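Long-range contacts in protein toll (Drosophila melanogaster, PDB 4LXR), which acts as the receptor for the activated cytokine Spätzle, switching on signalling in dorsal-ventral patterning and innate immunity, here represented by its leucine-rich-repeat extracellular part: residues Leu498-Thr503 with Asn525-Asp530; Asn505-Ile510 with Val529-Asn534; Leu536-Thr541 with Leu568-Pro573. All coordinates share one frame; numbering follows the deposited sequence. Where two conformers were deposited one is given.

How the interactions relate
Following the chain, strand 499-501 of LRR 15 comes first, and interaction 1 closes the loop from it to the parallel strand 527-530 of the next turn. Interaction 2 starts inside that loop, at 505-510, and finishes on 529-534, so the two contacts are staggered and share Val529 and Asp530. They also touch: Asn534 ND2 lies 2.8 Å from Met502 O, a probable hydrogen bond. Interaction 3 follows in series, joining 536-541 to 568-573 within the C-terminal capping region. It meets interaction 2 at Arg508 O and Val537 N, 2.7 Å apart. Together the contacts connect the end of the first leucine-rich-repeat solenoid to its disulfide-bonded cap.

Interaction 1: Leu498-Thr503 with Asn525-Asp530; sequences LHVNMT and NLVHVD. With NAG (2-acetamido-2-deoxy-beta-D-glucopyranose), chain F.
On the strand pair that sets Asn501 beside Asp530, the amide oxygen Asn501 OD1 is gripped twice by Thr503: Thr503 N donates to it in an Asx turn, and Thr503 OG1 donates at 2.6 Å. The pair joins adjacent turns of a leucine-rich-repeat solenoid, its strands parallel within 15°, with four backbone hydrogen bonds, among them Val500 N to His528 O at 2.9 Å. Asn501 ND2 is bonded covalently to the N-acetylglucosamine, whose N2 donates to Asp530 OD2 on the neighbouring strand (2.8 Å). The glycan's first sugar therefore bridges both strands. On the same face the His499 and His528 rings lie side by side, planes 3° apart but offset so far that little of one ring covers the other; His499 NE2 sits 3.3 Å above the His528 plane, toward its rim. His499 ND1 donates to Arg497 O. An alanine at His499 would probably leave the His528 ring without the flat neighbour on that face and Arg497 O without this donor. Val500 and Val529 point to the other face; near it Leu498 lies alongside Val527, and Met502 CE comes within 3.9 Å of Val529 CG1.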
loop_
_atom_site.group_PDB
_atom_site.type_symbol
_atom_site.label_atom_id
_atom_site.label_comp_id
_atom_site.label_asym_id
_atom_site.label_seq_id
_atom_site.Cartn_x
_atom_site.Cartn_y
_atom_site.Cartn_z
ATOM N N LEU A 498 12.168 -14.506 -3.328
ATOM C CA LEU A 498 12.136 -13.986 -1.974
ATOM C C LEU A 498 12.623 -12.545 -1.885
ATOM O O LEU A 498 13.716 -12.203 -2.355
ATOM C CB LEU A 498 12.945 -14.874 -1.016
ATOM C CG LEU A 498 12.956 -14.407 0.449
ATOM C CD1 LEU A 498 11.527 -14.264 1.019
ATOM C CD2 LEU A 498 13.797 -15.341 1.313
ATOM N N HIS A 499 11.784 -11.712 -1.278
ATOM C CA HIS A 499 12.127 -10.342 -0.955
ATOM C C HIS A 499 12.131 -10.148 0.562
ATOM O O HIS A 499 11.127 -10.383 1.248
ATOM C CB HIS A 499 11.142 -9.377 -1.604
ATOM C CG HIS A 499 11.363 -9.185 -3.073
ATOM N ND1 HIS A 499 10.950 -10.105 -4.014
ATOM C CD2 HIS A 499 11.948 -8.178 -3.764
ATOM C CE1 HIS A 499 11.269 -9.670 -5.222
ATOM N NE2 HIS A 499 11.878 -8.504 -5.098
ATOM N N VAL A 500 13.276 -9.713 1.070
ATOM C CA VAL A 500 13.471 -9.494 2.486
ATOM C C VAL A 500 13.678 -8.010 2.717
ATOM O O VAL A 500 14.476 -7.381 2.026
ATOM C CB VAL A 500 14.702 -10.265 2.982
ATOM C CG1 VAL A 500 14.906 -10.047 4.487
ATOM C CG2 VAL A 500 14.559 -11.748 2.650
ATOM N N ASN A 501 12.960 -7.456 3.687
ATOM C CA ASN A 501 13.103 -6.054 4.055
ATOM C C ASN A 501 13.856 -5.950 5.363
ATOM O O ASN A 501 13.365 -6.409 6.387
ATOM C CB ASN A 501 11.725 -5.405 4.207
ATOM C CG ASN A 501 11.762 -3.898 4.039
ATOM O OD1 ASN A 501 12.601 -3.221 4.629
ATOM N ND2 ASN A 501 10.847 -3.369 3.224
ATOM N N MET A 502 15.049 -5.360 5.344
ATOM C CA MET A 502 15.787 -5.146 6.591
ATOM C C MET A 502 16.056 -3.674 6.830
ATOM O O MET A 502 17.040 -3.319 7.488
ATOM C CB MET A 502 17.106 -5.910 6.608
ATOM C CG MET A 502 16.963 -7.402 6.481
ATOM S SD MET A 502 18.574 -8.137 6.780
ATOM C CE MET A 502 18.377 -9.762 6.063
ATOM N N THR A 503 15.186 -2.823 6.292
ATOM C CA THR A 503 15.305 -1.385 6.495
ATOM C C THR A 503 14.954 -0.986 7.914
ATOM O O THR A 503 14.197 -1.679 8.591
ATOM C CB THR A 503 14.397 -0.596 5.554
ATOM O OG1 THR A 503 13.033 -0.967 5.781
ATOM C CG2 THR A 503 14.761 -0.870 4.110
ATOM N N ASN A 525 19.605 -19.735 -6.274
ATOM C CA ASN A 525 18.434 -18.867 -6.264
ATOM C C ASN A 525 18.817 -17.392 -6.371
ATOM O O ASN A 525 20.000 -17.055 -6.459
ATOM C CB ASN A 525 17.615 -19.106 -4.992
ATOM C CG ASN A 525 18.420 -18.868 -3.720
ATOM O OD1 ASN A 525 19.654 -18.915 -3.731
ATOM N ND2 ASN A 525 17.723 -18.613 -2.617
ATOM N N LEU A 526 17.817 -16.516 -6.375
ATOM C CA LEU A 526 18.079 -15.086 -6.266
ATOM C C LEU A 526 17.156 -14.425 -5.244
ATOM O O LEU A 526 15.933 -14.402 -5.409
ATOM C CB LEU A 526 17.967 -14.385 -7.618
ATOM C CG LEU A 526 18.149 -12.865 -7.539
ATOM C CD1 LEU A 526 19.466 -12.512 -6.888
ATOM C CD2 LEU A 526 18.056 -12.239 -8.916
ATOM N N VAL A 527 17.763 -13.881 -4.193
ATOM C CA VAL A 527 17.035 -13.229 -3.113
ATOM C C VAL A 527 17.350 -11.743 -3.069
ATOM O O VAL A 527 18.512 -11.361 -3.033
ATOM C CB VAL A 527 17.431 -13.835 -1.759
ATOM C CG1 VAL A 527 16.567 -13.257 -0.641
ATOM C CG2 VAL A 527 17.314 -15.355 -1.811
ATOM N N HIS A 528 16.319 -10.904 -3.072
ATOM C CA HIS A 528 16.504 -9.464 -2.902
ATOM C C HIS A 528 16.471 -9.103 -1.427
ATOM O O HIS A 528 15.640 -9.614 -0.677
ATOM C CB HIS A 528 15.417 -8.678 -3.635
ATOM C CG HIS A 528 15.394 -8.904 -5.115
ATOM N ND1 HIS A 528 15.880 -7.980 -6.018
ATOM C CD2 HIS A 528 14.941 -9.946 -5.852
ATOM C CE1 HIS A 528 15.733 -8.446 -7.244
ATOM N NE2 HIS A 528 15.166 -9.637 -7.172
ATOM N N VAL A 529 17.377 -8.223 -1.008
ATOM C CA VAL A 529 17.417 -7.765 0.380
ATOM C C VAL A 529 17.545 -6.246 0.448
ATOM O O VAL A 529 18.504 -5.673 -0.067
ATOM C CB VAL A 529 18.597 -8.383 1.171
ATOM C CG1 VAL A 529 18.497 -7.997 2.632
ATOM C CG2 VAL A 529 18.625 -9.900 1.017
ATOM N N ASP A 530 16.581 -5.598 1.096
ATOM C CA ASP A 530 16.598 -4.147 1.225
ATOM C C ASP A 530 17.312 -3.722 2.507
ATOM O O ASP A 530 16.818 -3.961 3.601
ATOM C CB ASP A 530 15.166 -3.606 1.208
ATOM C CG ASP A 530 15.117 -2.113 0.973
ATOM O OD1 ASP A 530 16.133 -1.436 1.240
ATOM O OD2 ASP A 530 14.065 -1.612 0.526
HETATM C C1 NAG F . 11.050 -1.960 2.954
HETATM C C2 NAG F . 10.633 -1.595 1.520
HETATM C C3 NAG F . 10.839 -0.098 1.256
HETATM C C4 NAG F . 10.262 0.756 2.380
HETATM C C5 NAG F . 10.755 0.232 3.723
HETATM C C6 NAG F . 10.198 0.986 4.908
HETATM C C7 NAG F . 10.812 -3.121 -0.403
HETATM C C8 NAG F . 9.316 -3.089 -0.462
HETATM N N2 NAG F . 11.380 -2.384 0.558
HETATM O O3 NAG F . 10.221 0.236 0.019
HETATM O O4 NAG F . 10.738 2.097 2.290
HETATM O O5 NAG F . 10.368 -1.136 3.869
HETATM O O6 NAG F . 8.789 0.827 5.000
HETATM O O7 NAG F . 11.482 -3.777 -1.194
HETATM O O HOH W 1 14.305 -15.872 -4.109
#

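Interaction 2: Asn505-Ile510 with Val529-Asn534; sequences NKIRRI and VDLNDN. With NAG (2-acetamido-2-deoxy-beta-D-glucopyranose), chain F; NAG (2-acetamido-2-deoxy-beta-D-glucopyranose), chain M.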
loop_
_atom_site.group_PDB
_atom_site.type_symbol
_atom_site.label_atom_id
_atom_site.label_comp_id
_atom_site.label_asym_id
_atom_site.label_seq_id
_atom_site.Cartn_x
_atom_site.Cartn_y
_atom_site.Cartn_z
ATOM N N ASN A 505 16.503 -1.049 10.688
ATOM C CA ASN A 505 16.990 -1.816 11.819
ATOM C C ASN A 505 18.100 -1.050 12.544
ATOM O O ASN A 505 18.158 0.181 12.461
ATOM C CB ASN A 505 17.422 -3.219 11.377
ATOM C CG ASN A 505 16.251 -4.201 11.353
ATOM O OD1 ASN A 505 16.125 -5.056 12.228
ATOM N ND2 ASN A 505 15.371 -4.052 10.368
ATOM N N LYS A 506 18.966 -1.768 13.254
ATOM C CA LYS A 506 20.054 -1.141 13.999
ATOM C C LYS A 506 21.405 -1.589 13.436
ATOM O O LYS A 506 22.391 -1.691 14.164
ATOM C CB LYS A 506 19.959 -1.504 15.482
ATOM C CG LYS A 506 18.637 -1.086 16.161
ATOM C CD LYS A 506 18.555 0.426 16.326
ATOM C CE LYS A 506 17.474 0.841 17.321
ATOM N NZ LYS A 506 16.185 1.224 16.657
ATOM N N ILE A 507 21.425 -1.859 12.133
ATOM C CA ILE A 507 22.578 -2.457 11.458
ATOM C C ILE A 507 23.747 -1.482 11.373
ATOM O O ILE A 507 23.759 -0.597 10.529
ATOM C CB ILE A 507 22.179 -2.957 10.045
ATOM C CG1 ILE A 507 21.117 -4.065 10.168
ATOM C CG2 ILE A 507 23.397 -3.455 9.274
ATOM C CD1 ILE A 507 20.429 -4.433 8.855
ATOM N N ARG A 508 24.725 -1.656 12.255
ATOM C CA ARG A 508 25.882 -0.763 12.300
ATOM C C ARG A 508 27.089 -1.326 11.554
ATOM O O ARG A 508 27.836 -0.581 10.920
ATOM C CB ARG A 508 26.221 -0.389 13.748
ATOM C CG ARG A 508 25.172 0.540 14.337
ATOM C CD ARG A 508 25.491 1.026 15.738
ATOM N NE ARG A 508 24.501 2.010 16.167
ATOM C CZ ARG A 508 23.313 1.704 16.677
ATOM N NH1 ARG A 508 22.957 0.434 16.832
ATOM N NH2 ARG A 508 22.479 2.670 17.034
ATOM N N ARG A 509 27.267 -2.641 11.613
ATOM C CA ARG A 509 28.286 -3.292 10.800
ATOM C C ARG A 509 27.684 -4.321 9.852
ATOM O O ARG A 509 26.694 -4.984 10.167
ATOM C CB ARG A 509 29.366 -3.949 11.666
ATOM C CG ARG A 509 30.523 -4.563 10.866
ATOM C CD ARG A 509 31.598 -5.063 11.797
ATOM N NE ARG A 509 32.067 -3.969 12.642
ATOM C CZ ARG A 509 32.754 -4.134 13.763
ATOM N NH1 ARG A 509 33.046 -5.355 14.183
ATOM N NH2 ARG A 509 33.139 -3.081 14.464
ATOM N N ILE A 510 28.295 -4.411 8.678
ATOM C CA ILE A 510 28.060 -5.471 7.708
ATOM C C ILE A 510 29.427 -6.036 7.319
ATOM O O ILE A 510 30.180 -5.402 6.584
ATOM C CB ILE A 510 27.386 -4.951 6.437
ATOM C CG1 ILE A 510 26.002 -4.383 6.759
ATOM C CG2 ILE A 510 27.310 -6.061 5.398
ATOM C CD1 ILE A 510 25.252 -3.899 5.547
ATOM N N VAL A 529 17.377 -8.223 -1.008
ATOM C CA VAL A 529 17.417 -7.765 0.380
ATOM C C VAL A 529 17.545 -6.246 0.448
ATOM O O VAL A 529 18.504 -5.673 -0.067
ATOM C CB VAL A 529 18.597 -8.383 1.171
ATOM C CG1 VAL A 529 18.497 -7.997 2.632
ATOM C CG2 VAL A 529 18.625 -9.900 1.017
ATOM N N ASP A 530 16.581 -5.598 1.096
ATOM C CA ASP A 530 16.598 -4.147 1.225
ATOM C C ASP A 530 17.312 -3.722 2.507
ATOM O O ASP A 530 16.818 -3.961 3.601
ATOM C CB ASP A 530 15.166 -3.606 1.208
ATOM C CG ASP A 530 15.117 -2.113 0.973
ATOM O OD1 ASP A 530 16.133 -1.436 1.240
ATOM O OD2 ASP A 530 14.065 -1.612 0.526
ATOM N N LEU A 531 18.465 -3.072 2.360
ATOM C CA LEU A 531 19.292 -2.678 3.501
ATOM C C LEU A 531 19.259 -1.178 3.784
ATOM O O LEU A 531 20.046 -0.681 4.591
ATOM C CB LEU A 531 20.738 -3.115 3.281
ATOM C CG LEU A 531 20.983 -4.621 3.186
ATOM C CD1 LEU A 531 22.471 -4.916 2.924
ATOM C CD2 LEU A 531 20.482 -5.314 4.460
ATOM N N ASN A 532 18.354 -0.465 3.121
ATOM C CA ASN A 532 18.255 0.989 3.260
ATOM C C ASN A 532 17.962 1.456 4.683
ATOM O O ASN A 532 17.393 0.710 5.482
ATOM C CB ASN A 532 17.183 1.537 2.314
ATOM C CG ASN A 532 17.651 1.585 0.867
ATOM O OD1 ASN A 532 18.850 1.518 0.594
ATOM N ND2 ASN A 532 16.706 1.714 -0.065
ATOM N N ASP A 533 18.351 2.693 4.990
ATOM C CA ASP A 533 17.996 3.327 6.264
ATOM C C ASP A 533 18.483 2.566 7.491
ATOM O O ASP A 533 17.736 2.367 8.449
ATOM C CB ASP A 533 16.481 3.538 6.368
ATOM C CG ASP A 533 15.943 4.430 5.279
ATOM O OD1 ASP A 533 16.154 5.660 5.358
ATOM O OD2 ASP A 533 15.304 3.904 4.346
ATOM N N ASN A 534 19.732 2.133 7.452
ATOM C CA ASN A 534 20.370 1.566 8.621
ATOM C C ASN A 534 21.536 2.445 9.073
ATOM O O ASN A 534 22.160 3.119 8.248
ATOM C CB ASN A 534 20.814 0.137 8.326
ATOM C CG ASN A 534 19.700 -0.864 8.558
ATOM O OD1 ASN A 534 19.315 -1.113 9.703
ATOM N ND2 ASN A 534 19.176 -1.444 7.480
HETATM C C1 NAG F . 11.050 -1.960 2.954
HETATM C C2 NAG F . 10.633 -1.595 1.520
HETATM C C3 NAG F . 10.839 -0.098 1.256
HETATM C C4 NAG F . 10.262 0.756 2.380
HETATM C C5 NAG F . 10.755 0.232 3.723
HETATM C C6 NAG F . 10.198 0.986 4.908
HETATM C C7 NAG F . 10.812 -3.121 -0.403
HETATM C C8 NAG F . 9.316 -3.089 -0.462
HETATM N N2 NAG F . 11.380 -2.384 0.558
HETATM O O3 NAG F . 10.221 0.236 0.019
HETATM O O4 NAG F . 10.738 2.097 2.290
HETATM O O5 NAG F . 10.368 -1.136 3.869
HETATM O O6 NAG F . 8.789 0.827 5.000
HETATM O O7 NAG F . 11.482 -3.777 -1.194
HETATM C C1 NAG M . 15.182 -2.539 20.136
HETATM C C2 NAG M . 14.514 -1.322 20.815
HETATM C C3 NAG M . 13.754 -1.725 22.091
HETATM C C4 NAG M . 14.568 -2.656 22.988
HETATM C C5 NAG M . 15.322 -3.705 22.174
HETATM C C6 NAG M . 15.142 -5.111 22.696
HETATM C C7 NAG M . 15.345 0.984 20.648
HETATM C C8 NAG M . 16.438 1.942 21.022
HETATM N N2 NAG M . 15.483 -0.268 21.097
HETATM O O3 NAG M . 12.494 -2.305 21.764
HETATM O O4 NAG M . 15.480 -1.911 23.788
HETATM O O5 NAG M . 14.835 -3.704 20.831
HETATM O O6 NAG M . 16.102 -5.993 22.134
HETATM O O7 NAG M . 14.381 1.328 19.969
#
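Asn534, Ile507 and Leu531 bury most of the surface in this contact, and Asn534 is its polar centre. Its CG lies anti to the carbonyl carbon (chi1 -85°), and the amide crosses the Ile507 side chain. Asn534 OD1 accepts a weak hydrogen bond from Ile507 N at 3.3 Å and lies 3.0 Å from Asn505 N. Its ND2 donates to Leu531 O at 3.1 Å. That bond is almost straight (174°) and runs in the amide plane of Asn534, though it meets the Leu531 carbonyl from above its plane. ND2 has a second acceptor, Met502 O in the preceding turn. This is the asparagine ladder of leucine-rich repeats, and Asn505 repeats it one turn earlier, with its ND2 on Leu477 O and Thr503 O and its OD1 on Ile482 N.

Ile507 supplies an apolar flank to the amide: CB is 3.4 Å from Asn534 OD1, and CD1 is 3.5 Å from Asn534 ND2. Nearby, Leu531 and Ile510 meet tip to tip, with CD1 of Leu531 4.0 Å from CD1 of Ile510. Phe545 packs on both, so helix 543-549 closes over this apolar pair. Leu531 sits within an Asx turn, in which Asp530 OD1 accepts from Asn532 N at 3.1 Å. Among these apolar side chains the buried ND2 of Asn534 is satisfied by two carbonyl oxygens, while OD1 has the weak bond from Ile507 N. Because ND2 faces those acceptors and OD1 faces a backbone N-H, the amide is probably held in this orientation and not its flipped one.

Interaction 3: Leu536-Thr541 with Leu568-Pro573; sequences LVCDCT and LVCSQP
Both cysteines carry SG anti to the carbonyl carbon, chi1 -63° in Cys538 and -62° in Cys570, and the bridge between them has a torsion of -93° about its S-S bond. Cys538 SG and Cys570 SG are 2.0 Å apart, a disulfide of the C-terminal capping module of leucine-rich repeats (LRRCT). Beside it two backbone hydrogen bonds of a weakly bonded parallel strand pair join the segments: Ser571 N to Leu536 O at 2.9 Å, nearly straight, and Cys538 N to Gln572 O at 2.8 Å. Val537 runs alongside Gln572 on one face, its CG2 4.1 Å from Gln572 OE1. A cis peptide precedes Pro573, whose CD rests 3.4 Å from Cys538 O. Leu536 and Leu568 cross at about a right angle, CD2 of Leu536 being 4.1 Å from CD2 of Leu568, and both touch Phe545 of helix 543-549. After the bridge, Asp539 OD1 accepts from Thr541 N in an Asx turn, around Cys540, which forms the second cap disulfide, with Cys591. With only two backbone hydrogen bonds between the segments, the covalent Cys538-Cys570 link would probably keep them together even if those bonds were broken.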
loop_
_atom_site.group_PDB
_atom_site.type_symbol
_atom_site.label_atom_id
_atom_site.label_comp_id
_atom_site.label_asym_id
_atom_site.label_seq_id
_atom_site.Cartn_x
_atom_site.Cartn_y
_atom_site.Cartn_z
ATOM N N LEU A 536 24.706 2.598 9.507
ATOM C CA LEU A 536 25.977 1.935 9.222
ATOM C C LEU A 536 27.201 2.725 9.682
ATOM O O LEU A 536 27.317 3.924 9.410
ATOM C CB LEU A 536 26.082 1.651 7.725
ATOM C CG LEU A 536 27.160 0.661 7.297
ATOM C CD1 LEU A 536 26.851 -0.729 7.844
ATOM C CD2 LEU A 536 27.277 0.642 5.786
ATOM N N VAL A 537 28.097 2.054 10.404
ATOM C CA VAL A 537 29.378 2.650 10.777
ATOM C C VAL A 537 30.376 2.366 9.654
ATOM O O VAL A 537 30.739 1.213 9.411
ATOM C CB VAL A 537 29.917 2.104 12.128
ATOM C CG1 VAL A 537 31.352 2.569 12.359
ATOM C CG2 VAL A 537 29.022 2.538 13.294
ATOM N N CYS A 538 30.789 3.412 8.947
ATOM C CA CYS A 538 31.674 3.245 7.798
ATOM C C CYS A 538 33.149 3.337 8.177
ATOM O O CYS A 538 33.799 4.363 7.966
ATOM C CB CYS A 538 31.329 4.247 6.703
ATOM S SG CYS A 538 29.665 4.020 6.045
ATOM N N ASP A 539 33.653 2.250 8.754
ATOM C CA ASP A 539 35.052 2.125 9.129
ATOM C C ASP A 539 35.704 0.975 8.355
ATOM O O ASP A 539 35.088 0.403 7.453
ATOM C CB ASP A 539 35.220 1.984 10.656
ATOM C CG ASP A 539 34.473 0.787 11.246
ATOM O OD1 ASP A 539 34.111 -0.156 10.514
ATOM O OD2 ASP A 539 34.261 0.787 12.477
ATOM N N CYS A 540 36.945 0.643 8.693
ATOM C CA CYS A 540 37.689 -0.374 7.951
ATOM C C CYS A 540 36.999 -1.747 7.916
ATOM O O CYS A 540 37.367 -2.615 7.114
ATOM C CB CYS A 540 39.107 -0.504 8.510
ATOM S SG CYS A 540 39.180 -1.060 10.224
ATOM N N THR A 541 35.985 -1.933 8.765
ATOM C CA THR A 541 35.360 -3.252 8.932
ATOM C C THR A 541 34.302 -3.589 7.876
ATOM O O THR A 541 33.844 -4.732 7.801
ATOM C CB THR A 541 34.759 -3.448 10.358
ATOM O OG1 THR A 541 33.637 -2.578 10.536
ATOM C CG2 THR A 541 35.798 -3.145 11.427
ATOM N N LEU A 568 21.229 3.445 1.630
ATOM C CA LEU A 568 22.036 3.042 2.780
ATOM C C LEU A 568 23.187 4.033 2.952
ATOM O O LEU A 568 24.063 4.160 2.085
ATOM C CB LEU A 568 22.570 1.616 2.618
ATOM C CG LEU A 568 23.504 1.148 3.739
ATOM C CD1 LEU A 568 22.831 1.302 5.101
ATOM C CD2 LEU A 568 23.944 -0.289 3.508
ATOM N N VAL A 569 23.172 4.723 4.087
ATOM C CA VAL A 569 23.967 5.921 4.292
ATOM C C VAL A 569 24.761 5.841 5.581
ATOM O O VAL A 569 24.227 5.450 6.616
ATOM C CB VAL A 569 23.041 7.148 4.376
ATOM C CG1 VAL A 569 23.793 8.366 4.873
ATOM C CG2 VAL A 569 22.408 7.417 3.024
ATOM N N CYS A 570 26.035 6.218 5.512
ATOM C CA CYS A 570 26.902 6.245 6.687
ATOM C C CYS A 570 26.342 7.124 7.784
ATOM O O CYS A 570 25.911 8.244 7.526
ATOM C CB CYS A 570 28.295 6.770 6.325
ATOM S SG CYS A 570 29.158 5.769 5.143
ATOM N N SER A 571 26.372 6.611 9.009
ATOM C CA SER A 571 26.006 7.382 10.186
ATOM C C SER A 571 27.277 7.912 10.864
ATOM O O SER A 571 27.267 8.949 11.525
ATOM C CB SER A 571 25.207 6.499 11.146
ATOM O OG SER A 571 24.961 7.155 12.376
ATOM N N GLN A 572 28.374 7.191 10.674
ATOM C CA GLN A 572 29.628 7.486 11.345
ATOM C C GLN A 572 30.772 6.992 10.471
ATOM O O GLN A 572 30.564 6.093 9.658
ATOM C CB GLN A 572 29.669 6.768 12.691
ATOM C CG GLN A 572 29.362 7.640 13.882
ATOM C CD GLN A 572 29.889 7.039 15.170
ATOM O OE1 GLN A 572 29.573 5.894 15.507
ATOM N NE2 GLN A 572 30.710 7.801 15.892
ATOM N N PRO A 573 31.978 7.578 10.615
ATOM C CA PRO A 573 32.342 8.709 11.479
ATOM C C PRO A 573 31.928 10.035 10.839
ATOM O O PRO A 573 31.429 10.028 9.712
ATOM C CB PRO A 573 33.872 8.620 11.530
ATOM C CG PRO A 573 34.243 8.099 10.182
ATOM C CD PRO A 573 33.134 7.108 9.826
#